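Local coordinates for protein thiamine-monophosphate kinase (Aquifex aeolicus, PDB 1VQV) that probably catalyses the ATP-dependent phosphorylation of thiamine monophosphate to thiamine diphosphate, the active form of vitamin B1, at residues Leu39-Val44 and Val69-Ala74; Lys63-Asn68 and Glu109-Glu114; Gly76-Trp81 and Asp193-Ile198; Val49-Ser54 and Ile126-Phe131; Asn217-Arg222 and Leu265-Lys270. All blocks are in the same frame, centred on the assembly; numbering follows the deposited sequence.

Contact 1: Leu39-Val44 and Val69-Ala74; sequences LLTTDV and VSDVIA
T41 and L39 of strand 39-44 rest on D71 and V72 of helix 69-73, in the PurM-like N-terminal region of the kinase, where a long helix packs on a mixed four-stranded sheet. The axes of the two short segments pass 8.6 Å apart, and their chain directions are closer to antiparallel than parallel, at 149°. T41 illustrates how one side chain can serve both packing and metal site. From its CB the methyl CG2 drops onto V72 CG2 at 4.0 Å, while the hydroxyl goes elsewhere: with chi1 at -171° OG1 lies opposite the backbone N, 4.0 Å from D71 CB. OG1 and D71 OD2 stand 3.8 Å apart, bridged by a water that hydrogen-bonds T41 OG1 at 3.0 Å and probably donates to D71 OD2. N68 OD1 is a weak further partner of OG1. Both residues bind magnesium ion 4, and D71 shares ion 2 with D43, which puts acid and hydroxyl groups from strand and helix around the same cluster. Two residues earlier on the strand, L39 CD1 touches V72 CG1 at 4.1 Å and the backbone V72 O at 3.8 Å.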
# COMPACT_ATOMS: atom_id res chain seq x y z
N LEU B 39 5.92 10.17 7.54
CA LEU B 39 6.60 8.90 7.45
C LEU B 39 5.68 7.94 6.70
O LEU B 39 4.55 7.68 7.12
CB LEU B 39 6.92 8.38 8.85
CG LEU B 39 7.87 9.26 9.67
CD1 LEU B 39 8.11 8.64 11.03
CD2 LEU B 39 9.18 9.44 8.93
N LEU B 40 6.17 7.47 5.57
CA LEU B 40 5.42 6.55 4.76
C LEU B 40 5.95 5.14 4.98
O LEU B 40 7.16 4.90 4.92
CB LEU B 40 5.54 6.94 3.30
CG LEU B 40 5.26 8.42 3.02
CD1 LEU B 40 5.42 8.69 1.53
CD2 LEU B 40 3.86 8.80 3.49
N THR B 41 5.02 4.22 5.26
CA THR B 41 5.36 2.83 5.49
C THR B 41 4.35 1.86 4.89
O THR B 41 3.17 2.19 4.70
CB THR B 41 5.50 2.52 7.03
OG1 THR B 41 6.04 1.20 7.21
CG2 THR B 41 4.14 2.59 7.73
N THR B 42 4.83 0.66 4.58
CA THR B 42 4.00 -0.43 4.05
C THR B 42 4.51 -1.76 4.61
O THR B 42 5.70 -1.92 4.88
CB THR B 42 4.02 -0.48 2.48
OG1 THR B 42 3.27 -1.62 2.04
CG2 THR B 42 5.44 -0.58 1.93
N ASP B 43 3.59 -2.70 4.83
CA ASP B 43 3.94 -4.03 5.32
C ASP B 43 2.94 -5.01 4.71
O ASP B 43 1.87 -4.61 4.24
CB ASP B 43 3.90 -4.11 6.84
CG ASP B 43 2.48 -4.07 7.39
OD1 ASP B 43 1.70 -3.20 6.94
OD2 ASP B 43 2.14 -4.90 8.27
N VAL B 44 3.29 -6.29 4.71
CA VAL B 44 2.40 -7.28 4.14
C VAL B 44 2.31 -8.55 4.97
O VAL B 44 3.28 -8.99 5.57
CB VAL B 44 2.82 -7.61 2.67
CG1 VAL B 44 4.21 -8.17 2.62
CG2 VAL B 44 1.82 -8.58 2.04
N VAL B 69 2.73 0.46 12.62
CA VAL B 69 2.88 1.45 13.69
C VAL B 69 4.26 1.34 14.35
O VAL B 69 4.85 2.34 14.73
CB VAL B 69 1.76 1.26 14.76
CG1 VAL B 69 1.99 2.20 15.92
CG2 VAL B 69 0.39 1.50 14.15
N SER B 70 4.77 0.12 14.47
CA SER B 70 6.07 -0.12 15.08
C SER B 70 7.24 0.48 14.33
O SER B 70 8.30 0.70 14.90
CB SER B 70 6.30 -1.62 15.25
OG SER B 70 5.53 -2.12 16.33
N ASP B 71 7.04 0.73 13.04
CA ASP B 71 8.06 1.33 12.19
C ASP B 71 8.00 2.84 12.31
O ASP B 71 9.04 3.51 12.38
CB ASP B 71 7.84 0.94 10.74
CG ASP B 71 8.05 -0.52 10.51
OD1 ASP B 71 9.13 -1.02 10.89
OD2 ASP B 71 7.12 -1.17 9.95
N VAL B 72 6.78 3.37 12.30
CA VAL B 72 6.56 4.80 12.45
C VAL B 72 7.07 5.21 13.83
O VAL B 72 7.73 6.23 13.99
CB VAL B 72 5.06 5.17 12.39
CG1 VAL B 72 4.87 6.65 12.69
CG2 VAL B 72 4.47 4.83 11.03
N ILE B 73 6.76 4.38 14.82
CA ILE B 73 7.16 4.63 16.19
C ILE B 73 8.67 4.66 16.38
O ILE B 73 9.20 5.52 17.07
CB ILE B 73 6.45 3.59 17.14
CG1 ILE B 73 5.45 4.32 18.01
CG2 ILE B 73 7.44 2.79 17.98
CD1 ILE B 73 4.57 5.25 17.22
N ALA B 74 9.36 3.71 15.74
CA ALA B 74 10.81 3.61 15.84
C ALA B 74 11.54 4.81 15.25
O ALA B 74 12.73 4.97 15.48
CB ALA B 74 11.28 2.33 15.16
O HOH W 1 5.90 -1.73 7.81

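Contact 2: Lys63-Asn68 and Glu109-Glu114; sequences KAISVN and EFYKCE
Helix 63-68 and segment 109-114 approach most closely at S66 and Y111, whose CA atoms are 8.5 Å apart, and K112, leaving the helix with a positive phi of 70°, turns the chain so that C113 also faces the helix. Y111 has two neighbours along one rim of its ring. I65 CG2 lies near the ring plane at the edge, 3.9 Å from Y111 CD2, the two side chains running alongside each other in opposing senses. Beyond it, S66 OG sits in the ring plane and hydrogen-bonds Y111 OH at 2.5 Å; either hydroxyl could be the donor. The same I65 methyl is 4.3 Å from C113 SG, and its placement follows from chi1 (-68°), which sets CG2 opposite the backbone N. Outside the pair, A190 N hydrogen-bonds Y111 OH and P188 O weakly binds S66 OG, while P79 of strand 77-88 packs on both Y111 and C113. A phenylalanine in place of Y111 would probably keep the edge contact with I65 but leave S66 OG and A190 N each without this partner. The chemistry is that of a buried seam between one helix and the C-terminal end and following turn of another: apolar carbon and sulfur on one side, and a linked pair of hydroxyls at the other, whose polarity is met by backbone groups of the 188-190 loop.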
# COMPACT_ATOMS: atom_id res chain seq x y z
N LYS B 63 -2.60 -7.11 14.20
CA LYS B 63 -1.23 -7.15 13.74
C LYS B 63 -1.01 -6.30 12.48
O LYS B 63 -0.01 -5.61 12.37
CB LYS B 63 -0.81 -8.59 13.49
CG LYS B 63 0.67 -8.79 13.34
CD LYS B 63 1.04 -10.23 13.60
CE LYS B 63 2.52 -10.46 13.43
NZ LYS B 63 2.90 -11.88 13.69
N ALA B 64 -1.95 -6.35 11.54
CA ALA B 64 -1.81 -5.59 10.30
C ALA B 64 -1.53 -4.12 10.57
O ALA B 64 -0.72 -3.49 9.89
CB ALA B 64 -3.06 -5.74 9.45
N ILE B 65 -2.19 -3.57 11.58
CA ILE B 65 -1.99 -2.18 11.96
C ILE B 65 -0.75 -2.01 12.84
O ILE B 65 0.02 -1.07 12.67
CB ILE B 65 -3.23 -1.64 12.71
CG1 ILE B 65 -4.41 -1.55 11.73
CG2 ILE B 65 -2.92 -0.30 13.37
CD1 ILE B 65 -4.21 -0.59 10.59
N SER B 66 -0.54 -2.93 13.77
CA SER B 66 0.60 -2.85 14.67
C SER B 66 1.97 -2.93 14.02
O SER B 66 2.89 -2.25 14.48
CB SER B 66 0.49 -3.92 15.76
OG SER B 66 -0.42 -3.52 16.77
N VAL B 67 2.15 -3.73 12.99
CA VAL B 67 3.46 -3.82 12.37
C VAL B 67 3.83 -2.46 11.78
O VAL B 67 4.95 -1.98 11.97
CB VAL B 67 3.51 -4.90 11.28
CG1 VAL B 67 4.88 -4.92 10.63
CG2 VAL B 67 3.22 -6.26 11.88
N ASN B 68 2.90 -1.83 11.07
CA ASN B 68 3.20 -0.54 10.48
C ASN B 68 3.45 0.54 11.51
O ASN B 68 4.26 1.43 11.29
CB ASN B 68 2.08 -0.10 9.55
CG ASN B 68 2.21 -0.69 8.19
OD1 ASN B 68 3.32 -0.87 7.71
ND2 ASN B 68 1.10 -0.98 7.56
N GLU B 109 -8.09 2.46 17.37
CA GLU B 109 -8.59 3.12 18.56
C GLU B 109 -7.46 3.28 19.55
O GLU B 109 -7.30 4.32 20.19
CB GLU B 109 -9.71 2.32 19.22
CG GLU B 109 -10.90 2.12 18.33
CD GLU B 109 -12.02 1.32 18.99
OE1 GLU B 109 -11.72 0.34 19.71
OE2 GLU B 109 -13.20 1.67 18.75
N PHE B 110 -6.66 2.23 19.67
CA PHE B 110 -5.54 2.22 20.58
C PHE B 110 -4.45 3.21 20.21
O PHE B 110 -4.13 4.10 20.99
CB PHE B 110 -4.94 0.82 20.66
CG PHE B 110 -3.92 0.67 21.75
CD1 PHE B 110 -4.33 0.61 23.08
CD2 PHE B 110 -2.57 0.66 21.46
CE1 PHE B 110 -3.40 0.54 24.10
CE2 PHE B 110 -1.63 0.60 22.48
CZ PHE B 110 -2.05 0.54 23.80
N TYR B 111 -3.87 3.03 19.03
CA TYR B 111 -2.79 3.89 18.55
C TYR B 111 -3.21 5.29 18.14
O TYR B 111 -2.38 6.17 17.96
CB TYR B 111 -2.08 3.21 17.39
CG TYR B 111 -1.55 1.85 17.74
CD1 TYR B 111 -0.66 1.68 18.81
CD2 TYR B 111 -1.92 0.72 17.00
CE1 TYR B 111 -0.16 0.43 19.12
CE2 TYR B 111 -1.42 -0.53 17.31
CZ TYR B 111 -0.54 -0.67 18.37
OH TYR B 111 -0.03 -1.91 18.67
N LYS B 112 -4.52 5.49 17.99
CA LYS B 112 -5.07 6.79 17.62
C LYS B 112 -4.75 7.19 16.18
O LYS B 112 -4.32 8.32 15.92
CB LYS B 112 -4.55 7.86 18.58
CG LYS B 112 -4.92 7.59 20.01
CD LYS B 112 -4.16 8.51 20.94
CE LYS B 112 -4.51 8.21 22.40
NZ LYS B 112 -3.72 9.05 23.33
N CYS B 113 -4.96 6.26 15.27
CA CYS B 113 -4.75 6.49 13.85
C CYS B 113 -6.04 6.02 13.21
O CYS B 113 -6.96 5.59 13.91
CB CYS B 113 -3.56 5.66 13.34
SG CYS B 113 -3.82 3.88 13.40
N GLU B 114 -6.12 6.06 11.89
CA GLU B 114 -7.37 5.65 11.29
C GLU B 114 -7.26 5.16 9.87
O GLU B 114 -6.35 5.55 9.14
CB GLU B 114 -8.34 6.82 11.30
CG GLU B 114 -7.75 8.02 10.60
CD GLU B 114 -8.80 9.06 10.31
OE1 GLU B 114 -8.42 10.18 9.86
OE2 GLU B 114 -10.00 8.76 10.52

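Contact 3: Gly76-Trp81 and Asp193-Ile198; sequences GGLPKW and DYVKHI
V195, at the start of helix 195-198, fits its forked side chain against L78 and G77, just beyond the Schellman motif that closes helix 57-73. One branch, CG2, is 3.8 Å from L78 CD2; the other, CG1, is 3.9 Å from the same methyl, so the fork of V195 straddles L78 CD2 as the two side chains meet at a slant. L78 reaches there because chi1 of -77° places its CG opposite the carbonyl carbon. V195 CG2 also lies 3.5 Å from the backbone G77 O. An alanine at V195 would probably open a gap beside L78 CD2 and remove the contact with I73. The next shell explains the shape of the strand's start: G76, with phi of 78°, is the C' residue of the Schellman motif, G77 N bonding to V72 O and G76 N to I73 O, which releases the chain into strand 77-88. Y194, just before the helix, and I198 also pack on L264 and F266 of strand 263-268, so the helix touches both the start of strand 77-88 and a strand of the second sheet. At this end of the contact I198 turns its methyl CG2 to the glycine backbone, 4.2 Å from G76 N.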
# COMPACT_ATOMS: atom_id res chain seq x y z
N GLY B 76 10.31 7.98 15.74
CA GLY B 76 9.87 9.13 16.50
C GLY B 76 8.64 9.80 15.95
O GLY B 76 8.41 10.99 16.18
N GLY B 77 7.83 9.04 15.23
CA GLY B 77 6.63 9.60 14.66
C GLY B 77 5.37 8.97 15.20
O GLY B 77 5.43 7.91 15.81
N LEU B 78 4.25 9.64 15.00
CA LEU B 78 2.96 9.13 15.45
C LEU B 78 2.11 8.71 14.24
O LEU B 78 2.09 9.40 13.22
CB LEU B 78 2.23 10.18 16.28
CG LEU B 78 2.70 10.38 17.73
CD1 LEU B 78 1.88 11.46 18.40
CD2 LEU B 78 2.55 9.07 18.49
N PRO B 79 1.44 7.55 14.32
CA PRO B 79 0.58 7.00 13.26
C PRO B 79 -0.68 7.83 13.06
O PRO B 79 -1.42 8.06 14.01
CB PRO B 79 0.26 5.60 13.76
CG PRO B 79 0.21 5.79 15.24
CD PRO B 79 1.42 6.66 15.50
N LYS B 80 -0.92 8.27 11.83
CA LYS B 80 -2.08 9.09 11.51
C LYS B 80 -3.11 8.44 10.58
O LYS B 80 -4.26 8.23 10.99
CB LYS B 80 -1.64 10.43 10.91
CG LYS B 80 -0.90 11.34 11.91
CD LYS B 80 -1.85 11.86 13.00
CE LYS B 80 -2.89 12.81 12.42
NZ LYS B 80 -3.98 13.12 13.39
N TRP B 81 -2.72 8.08 9.36
CA TRP B 81 -3.67 7.48 8.41
C TRP B 81 -3.25 6.13 7.86
O TRP B 81 -2.06 5.85 7.71
CB TRP B 81 -3.92 8.45 7.24
CG TRP B 81 -4.29 9.82 7.69
CD1 TRP B 81 -5.46 10.20 8.28
CD2 TRP B 81 -3.43 10.95 7.74
NE1 TRP B 81 -5.38 11.50 8.70
CE2 TRP B 81 -4.14 11.99 8.39
CE3 TRP B 81 -2.11 11.20 7.30
CZ2 TRP B 81 -3.58 13.25 8.62
CZ3 TRP B 81 -1.55 12.44 7.53
CH2 TRP B 81 -2.29 13.46 8.19
N ASP B 193 4.45 3.89 23.27
CA ASP B 193 4.74 4.53 24.55
C ASP B 193 6.19 5.03 24.66
O ASP B 193 6.60 5.57 25.67
CB ASP B 193 4.43 3.55 25.70
CG ASP B 193 5.30 2.30 25.68
OD1 ASP B 193 5.64 1.78 24.60
OD2 ASP B 193 5.64 1.81 26.76
N TYR B 194 6.96 4.86 23.59
CA TYR B 194 8.36 5.28 23.52
C TYR B 194 8.52 6.46 22.57
O TYR B 194 9.64 6.92 22.33
CB TYR B 194 9.23 4.16 22.99
CG TYR B 194 9.78 3.22 24.01
CD1 TYR B 194 8.96 2.34 24.69
CD2 TYR B 194 11.15 3.21 24.30
CE1 TYR B 194 9.47 1.47 25.63
CE2 TYR B 194 11.68 2.35 25.23
CZ TYR B 194 10.84 1.48 25.90
OH TYR B 194 11.38 0.62 26.83
N VAL B 195 7.41 6.92 22.00
CA VAL B 195 7.53 8.00 21.04
C VAL B 195 8.21 9.22 21.63
O VAL B 195 9.23 9.65 21.10
CB VAL B 195 6.14 8.36 20.41
CG1 VAL B 195 6.11 9.81 19.94
CG2 VAL B 195 5.89 7.45 19.21
N LYS B 196 7.68 9.75 22.72
CA LYS B 196 8.27 10.93 23.37
C LYS B 196 9.76 10.74 23.64
O LYS B 196 10.58 11.62 23.36
CB LYS B 196 7.55 11.22 24.67
CG LYS B 196 6.06 11.40 24.51
CD LYS B 196 5.75 12.60 23.63
CE LYS B 196 4.28 12.97 23.72
NZ LYS B 196 3.91 13.24 25.13
N HIS B 197 10.12 9.59 24.20
CA HIS B 197 11.51 9.33 24.52
C HIS B 197 12.40 9.29 23.29
O HIS B 197 13.47 9.87 23.28
CB HIS B 197 11.67 8.02 25.29
CG HIS B 197 13.07 7.78 25.76
ND1 HIS B 197 13.59 8.40 26.87
CD2 HIS B 197 14.08 7.05 25.22
CE1 HIS B 197 14.86 8.07 27.00
NE2 HIS B 197 15.18 7.25 26.01
N ILE B 198 11.95 8.60 22.25
CA ILE B 198 12.74 8.47 21.03
C ILE B 198 12.82 9.76 20.20
O ILE B 198 13.88 10.06 19.63
CB ILE B 198 12.18 7.35 20.13
CG1 ILE B 198 12.22 6.01 20.89
CG2 ILE B 198 12.97 7.27 18.85
CD1 ILE B 198 13.62 5.54 21.25

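Contact 4: Val49-Ser54 and Ile126-Phe131; sequences VHFLRS and IGISVF
F51 pushes the tip of its ring between I126 and I128, two residues of the segment 126-131 that extend to the same side. CZ meets I126 CG2 at 3.7 Å, with that methyl in the ring plane at the edge, while CE2 comes 4.0 Å from I128 CD1, an approach that is oblique to the ring. Both isoleucines cross the phenylalanine side chain at about a right angle. The chi1 of 68° sets the CG of F51 between its backbone N and carbonyl carbon, directing the ring at the strand. V60 of helix 57-73, L45 of strand 38-46 and Y96 of helix 94-111 also pack on the ring. A second theme begins at R53, two residues on: its chain bends at chi3 (-43°), and I126 CD1 comes over one face of the guanidinium, 3.8 Å from R53 NE. The polar end of the same side chain is held too: R53 NH2 forms a salt bridge with E47 OE1, and the same carboxylate oxygen accepts a hydrogen bond from I126 N. One carboxylate thus links the loop's arginine to the residue just before the strand. The other side of the strand belongs to the dimer: S129 OG hydrogen-bonds S129 OG of the second subunit, and F131 stacks on F131 of that subunit. The loop so pinned carries H50, a substrate-binding residue, and the pattern is that of an active-site loop fastened by aromatic packing to the sheet through which the PurM-like N-terminal region dimerises.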
# COMPACT_ATOMS: atom_id res chain seq x y z
N VAL B 49 2.46 -17.82 4.88
CA VAL B 49 3.76 -17.38 5.33
C VAL B 49 3.71 -16.68 6.69
O VAL B 49 4.25 -17.19 7.67
CB VAL B 49 4.41 -16.42 4.29
CG1 VAL B 49 5.76 -15.92 4.79
CG2 VAL B 49 4.57 -17.14 2.96
N HIS B 50 3.04 -15.53 6.75
CA HIS B 50 2.95 -14.76 7.99
C HIS B 50 1.93 -15.24 9.01
O HIS B 50 2.08 -14.97 10.22
CB HIS B 50 2.66 -13.28 7.66
CG HIS B 50 3.64 -12.70 6.69
ND1 HIS B 50 3.42 -12.67 5.33
CD2 HIS B 50 4.88 -12.18 6.88
CE1 HIS B 50 4.48 -12.17 4.72
NE2 HIS B 50 5.38 -11.86 5.64
N PHE B 51 0.90 -15.94 8.55
CA PHE B 51 -0.14 -16.44 9.43
C PHE B 51 -0.91 -17.55 8.73
O PHE B 51 -0.72 -17.79 7.54
CB PHE B 51 -1.09 -15.28 9.79
CG PHE B 51 -1.90 -14.77 8.63
CD1 PHE B 51 -3.11 -15.37 8.30
CD2 PHE B 51 -1.45 -13.70 7.86
CE1 PHE B 51 -3.86 -14.92 7.22
CE2 PHE B 51 -2.19 -13.24 6.77
CZ PHE B 51 -3.40 -13.86 6.45
N LEU B 52 -1.78 -18.22 9.48
CA LEU B 52 -2.61 -19.30 8.95
C LEU B 52 -4.05 -18.89 9.06
O LEU B 52 -4.41 -18.11 9.95
CB LEU B 52 -2.41 -20.58 9.75
CG LEU B 52 -1.00 -21.14 9.76
CD1 LEU B 52 -0.98 -22.43 10.56
CD2 LEU B 52 -0.53 -21.37 8.36
N ARG B 53 -4.89 -19.43 8.18
CA ARG B 53 -6.30 -19.09 8.21
C ARG B 53 -6.98 -19.58 9.49
O ARG B 53 -8.13 -19.25 9.76
CB ARG B 53 -7.03 -19.68 7.01
CG ARG B 53 -8.46 -19.16 6.92
CD ARG B 53 -9.12 -19.49 5.60
NE ARG B 53 -8.22 -19.28 4.46
CZ ARG B 53 -8.61 -19.34 3.19
NH1 ARG B 53 -9.88 -19.59 2.89
NH2 ARG B 53 -7.71 -19.16 2.22
N SER B 54 -6.26 -20.37 10.28
CA SER B 54 -6.83 -20.90 11.52
C SER B 54 -6.62 -19.93 12.68
O SER B 54 -7.33 -20.01 13.68
CB SER B 54 -6.21 -22.27 11.85
OG SER B 54 -4.81 -22.19 12.10
N ILE B 126 -5.26 -15.36 0.98
CA ILE B 126 -5.38 -14.09 1.70
C ILE B 126 -4.07 -13.30 1.71
O ILE B 126 -3.04 -13.77 2.20
CB ILE B 126 -5.84 -14.31 3.16
CG1 ILE B 126 -7.20 -15.02 3.17
CG2 ILE B 126 -5.97 -12.97 3.87
CD1 ILE B 126 -7.67 -15.51 4.56
N GLY B 127 -4.11 -12.12 1.12
CA GLY B 127 -2.95 -11.26 1.07
C GLY B 127 -3.37 -9.95 1.72
O GLY B 127 -4.33 -9.33 1.28
N ILE B 128 -2.66 -9.55 2.78
CA ILE B 128 -2.97 -8.31 3.47
C ILE B 128 -1.84 -7.33 3.23
O ILE B 128 -0.69 -7.63 3.52
CB ILE B 128 -3.16 -8.53 4.99
CG1 ILE B 128 -4.20 -9.62 5.24
CG2 ILE B 128 -3.64 -7.25 5.64
CD1 ILE B 128 -4.46 -9.91 6.68
N SER B 129 -2.19 -6.17 2.69
CA SER B 129 -1.20 -5.14 2.39
C SER B 129 -1.67 -3.84 3.03
O SER B 129 -2.71 -3.30 2.66
CB SER B 129 -1.07 -5.00 0.87
OG SER B 129 -0.08 -4.04 0.52
N VAL B 130 -0.89 -3.34 3.98
CA VAL B 130 -1.25 -2.13 4.71
C VAL B 130 -0.32 -0.96 4.41
O VAL B 130 0.88 -1.12 4.19
CB VAL B 130 -1.23 -2.39 6.23
CG1 VAL B 130 -2.52 -1.93 6.85
CG2 VAL B 130 -0.98 -3.86 6.49
N PHE B 131 -0.91 0.23 4.43
CA PHE B 131 -0.19 1.46 4.17
C PHE B 131 -0.46 2.40 5.31
O PHE B 131 -1.61 2.60 5.71
CB PHE B 131 -0.68 2.06 2.85
CG PHE B 131 -0.15 3.44 2.55
CD1 PHE B 131 1.22 3.67 2.38
CD2 PHE B 131 -1.04 4.50 2.33
CE1 PHE B 131 1.70 4.93 2.00
CE2 PHE B 131 -0.58 5.76 1.95
CZ PHE B 131 0.79 5.98 1.78

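Contact 5: Asn217-Arg222 and Leu265-Lys270; sequences NHLAQR and LFTHPK
L219 is the residue of helix 217-222 that meets L265 and T267 of strand 265-268. Before it, N217 packs on V291 of strand 291-293. H218 leans on R142, an ATP-binding residue, and its ND1 hydrogen-bonds A214 O one turn back, which ties the ring to its own helix. Next comes L219, whose CG stands opposite the backbone N (chi1 -176°), the chain reaching out to the strand. A single methyl does the touching: L219 CD2 lies 4.1 Å from L265 CD2, and 4.2 Å from T267 CG2. The leucines slant across one another, bridging backbones whose CA atoms, in L219 and L265, are 9.0 Å apart. A204 and M206 of the edge strand 204-208 pack on L219 too. A220 closes the walk by packing, like N217, on V291. T267 divides its duties, CG2 serving the leucine while OG1 hydrogen-bonds D149 OD2. Farther down the strand H268 ND1 donates to P269 O at 3.0 Å, the N-H to O angle being 140° and the donor standing above the carbonyl plane. With helix and strand meeting through aliphatic carbons, mainly methyls, this contact should depend on shape and burial rather than direction. Polar fixing lies to the side: since ND1 carries a proton, a neutral H268 would probably use NE2 to accept a hydrogen bond from H197.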
# COMPACT_ATOMS: atom_id res chain seq x y z
N ASN B 217 23.78 -4.55 13.00
CA ASN B 217 24.74 -4.40 11.92
C ASN B 217 24.30 -3.23 11.05
O ASN B 217 25.09 -2.33 10.75
CB ASN B 217 24.80 -5.66 11.05
CG ASN B 217 25.78 -6.68 11.57
OD1 ASN B 217 25.67 -7.14 12.71
ND2 ASN B 217 26.74 -7.06 10.73
N HIS B 218 23.04 -3.26 10.63
CA HIS B 218 22.48 -2.19 9.80
C HIS B 218 22.74 -0.89 10.54
O HIS B 218 23.03 0.14 9.95
CB HIS B 218 20.98 -2.40 9.60
CG HIS B 218 20.66 -3.55 8.69
ND1 HIS B 218 20.91 -4.86 9.03
CD2 HIS B 218 20.16 -3.57 7.43
CE1 HIS B 218 20.57 -5.64 8.02
NE2 HIS B 218 20.11 -4.89 7.04
N LEU B 219 22.64 -0.97 11.85
CA LEU B 219 22.88 0.18 12.67
C LEU B 219 24.35 0.57 12.53
O LEU B 219 24.66 1.65 12.04
CB LEU B 219 22.55 -0.17 14.11
CG LEU B 219 22.66 0.97 15.10
CD1 LEU B 219 22.08 2.25 14.51
CD2 LEU B 219 21.92 0.57 16.37
N ALA B 220 25.25 -0.33 12.93
CA ALA B 220 26.70 -0.10 12.86
C ALA B 220 27.12 0.37 11.46
O ALA B 220 27.70 1.46 11.31
CB ALA B 220 27.45 -1.39 13.22
N GLN B 221 26.84 -0.45 10.46
CA GLN B 221 27.17 -0.09 9.10
C GLN B 221 26.64 1.29 8.75
O GLN B 221 27.40 2.18 8.39
CB GLN B 221 26.60 -1.13 8.13
CG GLN B 221 27.40 -2.42 8.04
CD GLN B 221 26.51 -3.66 7.99
OE1 GLN B 221 25.58 -3.76 7.15
NE2 GLN B 221 26.78 -4.63 8.89
N ARG B 222 25.32 1.49 8.87
CA ARG B 222 24.71 2.78 8.53
C ARG B 222 25.21 4.02 9.27
O ARG B 222 24.78 5.12 8.96
CB ARG B 222 23.18 2.71 8.65
CG ARG B 222 22.50 1.64 7.80
CD ARG B 222 22.84 1.71 6.30
NE ARG B 222 22.09 0.70 5.55
CZ ARG B 222 22.13 0.54 4.23
NH1 ARG B 222 22.90 1.32 3.48
NH2 ARG B 222 21.39 -0.41 3.65
N LEU B 265 15.37 -0.59 19.10
CA LEU B 265 16.82 -0.68 19.28
C LEU B 265 17.27 0.74 19.00
O LEU B 265 17.24 1.19 17.85
CB LEU B 265 17.45 -1.64 18.28
CG LEU B 265 18.98 -1.67 18.28
CD1 LEU B 265 19.50 -2.09 19.62
CD2 LEU B 265 19.46 -2.62 17.21
N PHE B 266 17.65 1.47 20.05
CA PHE B 266 18.04 2.86 19.93
C PHE B 266 19.33 3.16 20.66
O PHE B 266 19.84 2.32 21.38
CB PHE B 266 16.91 3.77 20.44
CG PHE B 266 16.46 3.47 21.87
CD1 PHE B 266 16.69 4.39 22.90
CD2 PHE B 266 15.78 2.29 22.19
CE1 PHE B 266 16.25 4.13 24.22
CE2 PHE B 266 15.34 2.03 23.50
CZ PHE B 266 15.58 2.96 24.51
N THR B 267 19.88 4.35 20.46
CA THR B 267 21.11 4.73 21.14
C THR B 267 21.10 6.17 21.59
O THR B 267 20.55 7.05 20.91
CB THR B 267 22.37 4.55 20.28
OG1 THR B 267 22.46 5.63 19.34
CG2 THR B 267 22.35 3.25 19.54
N HIS B 268 21.73 6.40 22.74
CA HIS B 268 21.88 7.71 23.33
C HIS B 268 22.72 7.63 24.61
O HIS B 268 22.95 6.54 25.14
CB HIS B 268 20.51 8.38 23.57
CG HIS B 268 19.62 7.66 24.54
ND1 HIS B 268 20.03 7.27 25.79
CD2 HIS B 268 18.29 7.39 24.48
CE1 HIS B 268 19.00 6.80 26.47
NE2 HIS B 268 17.93 6.86 25.70
N PRO B 269 23.23 8.78 25.10
CA PRO B 269 24.03 8.75 26.33
C PRO B 269 23.29 8.08 27.51
O PRO B 269 22.08 8.24 27.68
CB PRO B 269 24.37 10.23 26.57
CG PRO B 269 23.31 10.98 25.82
CD PRO B 269 23.12 10.15 24.57
N LYS B 270 24.04 7.34 28.33
CA LYS B 270 23.47 6.61 29.47
C LYS B 270 22.68 7.48 30.44
O LYS B 270 21.72 7.03 31.06
CB LYS B 270 24.56 5.88 30.22
CG LYS B 270 24.08 5.22 31.47
CD LYS B 270 25.14 4.29 32.03
CE LYS B 270 24.58 3.46 33.19
NZ LYS B 270 25.48 2.31 33.45

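How the contacts relate
Contact 1 carries magnesium ligands from both its segments, and the other four contacts lie at increasing remove from it. Contact 2, centred about 10 Å away on the same helix 57-73, brings N68 against T41 and D43. Contact 4, about 17 Å from contact 1, continues the sheet: D43 O and V130 N make a probable backbone hydrogen bond at 3.0 Å. Contact 3 follows where helix 57-73 ends, centred about 11 Å from contact 1, and leads on to contact 5 through H197 NE2 and H268 NE2, 2.8 Å apart. Contacts 4 and 5 lie about 31 Å apart between centres, one holding the substrate-binding H50, the other near an ATP-binding arginine.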